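Side-chain contact in alpha-fucosidase (Bifidobacterium bifidum, PDB 2EAB), which probably hydrolyses alpha-1,2-linked L-fucose as a glycoside hydrolase, the chain here being the catalytic domain of a larger protein: residues 61-66 / 165-170. Numbering follows the deposited sequence.
Sequences GTVWGE and GKADVT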
ATOM      1  N   GLY A  61     -17.918  -0.234  -2.843  1.00  7.21           N
ATOM      2  CA  GLY A  61     -18.747   0.617  -3.672  1.00  7.41           C
ATOM      3  C   GLY A  61     -18.107   1.972  -3.866  1.00  7.44           C
ATOM      4  O   GLY A  61     -17.294   2.411  -3.049  1.00  7.62           O
ATOM      5  N   THR A  62     -18.471   2.624  -4.963  1.00  7.77           N
ATOM      6  CA  THR A  62     -18.133   4.019  -5.201  1.00  7.97           C
ATOM      7  C   THR A  62     -19.419   4.741  -5.592  1.00  7.71           C
ATOM      8  O   THR A  62     -20.035   4.433  -6.619  1.00  7.87           O
ATOM      9  CB  THR A  62     -17.015   4.202  -6.261  1.00  7.88           C
ATOM     10  OG1 THR A  62     -17.008   3.092  -7.170  1.00  7.87           O
ATOM     11  CG2 THR A  62     -15.642   4.315  -5.588  1.00  8.50           C
ATOM     12  N   VAL A  63     -19.828   5.674  -4.734  1.00  7.88           N
ATOM     13  CA  VAL A  63     -21.149   6.295  -4.792  1.00  7.99           C
ATOM     14  C   VAL A  63     -21.135   7.546  -5.656  1.00  8.47           C
ATOM     15  O   VAL A  63     -20.302   8.434  -5.466  1.00  8.32           O
ATOM     16  CB  VAL A  63     -21.638   6.667  -3.373  1.00  8.40           C
ATOM     17  CG1 VAL A  63     -23.027   7.302  -3.416  1.00  8.44           C
ATOM     18  CG2 VAL A  63     -21.642   5.440  -2.486  1.00  8.86           C
ATOM     19  N   TRP A  64     -22.076   7.613  -6.596  1.00  8.38           N
ATOM     20  CA  TRP A  64     -22.204   8.781  -7.463  1.00  8.93           C
ATOM     21  C   TRP A  64     -23.125   9.855  -6.861  1.00  9.19           C
ATOM     22  O   TRP A  64     -22.860  11.046  -6.987  1.00  9.40           O
ATOM     23  CB  TRP A  64     -22.698   8.363  -8.853  1.00  9.05           C
ATOM     24  CG  TRP A  64     -21.739   7.491  -9.633  1.00  9.24           C
ATOM     25  CD1 TRP A  64     -21.353   6.210  -9.334  1.00  9.08           C
ATOM     26  CD2 TRP A  64     -21.067   7.833 -10.852  1.00  9.18           C
ATOM     27  NE1 TRP A  64     -20.477   5.743 -10.283  1.00  8.88           N
ATOM     28  CE2 TRP A  64     -20.283   6.715 -11.228  1.00  9.28           C
ATOM     29  CE3 TRP A  64     -21.041   8.978 -11.660  1.00 10.36           C
ATOM     30  CZ2 TRP A  64     -19.494   6.706 -12.378  1.00  9.59           C
ATOM     31  CZ3 TRP A  64     -20.252   8.968 -12.806  1.00 10.23           C
ATOM     32  CH2 TRP A  64     -19.487   7.839 -13.151  1.00  9.74           C
ATOM     33  N   GLY A  65     -24.197   9.423  -6.204  1.00  9.55           N
ATOM     34  CA  GLY A  65     -25.153  10.348  -5.596  1.00  9.96           C
ATOM     35  C   GLY A  65     -26.027  11.071  -6.604  1.00 10.21           C
ATOM     36  O   GLY A  65     -26.416  12.223  -6.384  1.00 10.72           O
ATOM     37  N   GLU A  66     -26.334  10.405  -7.714  1.00 10.44           N
ATOM     38  CA  GLU A  66     -27.205  10.996  -8.730  1.00 10.87           C
ATOM     39  C   GLU A  66     -28.634  11.096  -8.224  1.00 11.19           C
ATOM     40  O   GLU A  66     -29.083  10.268  -7.440  1.00 11.09           O
ATOM     41  CB  GLU A  66     -27.139  10.209 -10.039  1.00 11.01           C
ATOM     42  CG  GLU A  66     -25.729  10.086 -10.621  1.00 11.33           C
ATOM     43  CD  GLU A  66     -25.070  11.429 -10.877  1.00 12.03           C
ATOM     44  OE1 GLU A  66     -25.758  12.345 -11.379  1.00 12.78           O
ATOM     45  OE2 GLU A  66     -23.864  11.572 -10.574  1.00 12.42           O
ATOM     46  N   GLY A 165     -17.548   5.370   8.555  1.00 10.66           N
ATOM     47  CA  GLY A 165     -17.382   4.452   7.432  1.00 10.32           C
ATOM     48  C   GLY A 165     -18.641   4.263   6.608  1.00 10.20           C
ATOM     49  O   GLY A 165     -19.031   3.135   6.310  1.00 10.45           O
ATOM     50  N   LYS A 166     -19.274   5.367   6.235  1.00 10.00           N
ATOM     51  CA  LYS A 166     -20.468   5.298   5.406  1.00 10.14           C
ATOM     52  C   LYS A 166     -20.589   6.514   4.500  1.00  9.89           C
ATOM     53  O   LYS A 166     -20.055   7.586   4.802  1.00  9.94           O
ATOM     54  CB  LYS A 166     -21.724   5.130   6.271  1.00 10.35           C
ATOM     55  CG  LYS A 166     -22.077   6.335   7.135  1.00 10.83           C
ATOM     56  CD  LYS A 166     -23.034   5.945   8.253  1.00 11.11           C
ATOM     57  CE  LYS A 166     -23.698   7.161   8.879  1.00 11.93           C
ATOM     58  NZ  LYS A 166     -24.825   7.661   8.036  1.00 12.70           N
ATOM     59  N   ALA A 167     -21.275   6.320   3.379  1.00  9.96           N
ATOM     60  CA  ALA A 167     -21.559   7.389   2.430  1.00 10.20           C
ATOM     61  C   ALA A 167     -23.032   7.764   2.526  1.00 10.49           C
ATOM     62  O   ALA A 167     -23.888   6.897   2.701  1.00 10.85           O
ATOM     63  CB  ALA A 167     -21.211   6.952   1.014  1.00 10.07           C
ATOM     64  N   ASP A 168     -23.311   9.059   2.413  1.00 10.63           N
ATOM     65  CA  ASP A 168     -24.668   9.575   2.548  1.00 11.05           C
ATOM     66  C   ASP A 168     -25.048  10.435   1.348  1.00 10.78           C
ATOM     67  O   ASP A 168     -24.191  11.076   0.738  1.00 10.30           O
ATOM     68  CB  ASP A 168     -24.800  10.402   3.832  1.00 11.94           C
ATOM     69  CG  ASP A 168     -24.232   9.694   5.057  1.00 14.00           C
ATOM     70  OD1 ASP A 168     -24.822   8.695   5.505  1.00 15.36           O
ATOM     71  OD2 ASP A 168     -23.199  10.152   5.588  1.00 16.81           O
ATOM     72  N   VAL A 169     -26.338  10.428   1.013  1.00 10.84           N
ATOM     73  CA  VAL A 169     -26.903  11.343   0.017  1.00 11.02           C
ATOM     74  C   VAL A 169     -28.239  11.854   0.542  1.00 11.20           C
ATOM     75  O   VAL A 169     -29.017  11.094   1.117  1.00 11.42           O
ATOM     76  CB  VAL A 169     -27.130  10.669  -1.372  1.00 11.01           C
ATOM     77  CG1 VAL A 169     -27.624  11.690  -2.401  1.00 11.62           C
ATOM     78  CG2 VAL A 169     -25.865   9.975  -1.884  1.00 10.70           C
ATOM     79  N   THR A 170     -28.482  13.149   0.363  1.00 11.48           N
ATOM     80  CA  THR A 170     -29.772  13.745   0.702  1.00 12.14           C
ATOM     81  C   THR A 170     -30.119  14.860  -0.277  1.00 12.36           C
ATOM     82  O   THR A 170     -29.239  15.552  -0.778  1.00 12.43           O
ATOM     83  CB  THR A 170     -29.824  14.245   2.176  1.00 12.28           C
ATOM     84  OG1 THR A 170     -31.156  14.669   2.491  1.00 12.82           O
ATOM     85  CG2 THR A 170     -28.848  15.400   2.425  1.00 13.21           C
TER
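Val63, Gly65, Ala167 and Val169 meet where two antiparallel sheets of the N-terminal beta domain pack face to face as a beta-sandwich. Strand 59-63, which runs on into a turn, belongs to one sheet, strand 166-173 to the other, and the contact between them is wholly apolar and buried. The two branches of Val63 are divided between two partners. Its CG2 lies 3.8 Å from CB of Ala167, while CG1, placed anti to the backbone N (chi1 -179°), extends to CG2 of Val169 at 4.2 Å. The side chains of Val63 and Val169 pass alongside one another in opposite directions.

Beyond Val63 the chain leaves its strand, and the second apolar contact is made by main chain. CG2 of Val169 lies 3.8 Å from CA of Gly65, whose positive phi (73°) suits a glycine. With no side chain at Gly65 to hold the backbones apart, the CA atoms of Gly65 and Val169 are 6.0 Å apart, against 7.3 Å for those of Val63 and Ala167. Tyr156, on the neighbouring strand 156-161, hydrogen-bonds through OH to Gly65 O and also touches Val169, adding a polar link between the sheets.

Alternation along strand 166-173 puts Lys166 and Asp168 on its other face, where Lys166 NZ forms salt bridges with Asp168, Glu181 and Asp11, a cluster of carboxylates whose charge the ammonium would partly offset. Lys166 NZ meets Asp168 OD1 at 2.7 Å, on the syn side and 18° out of the carboxylate plane.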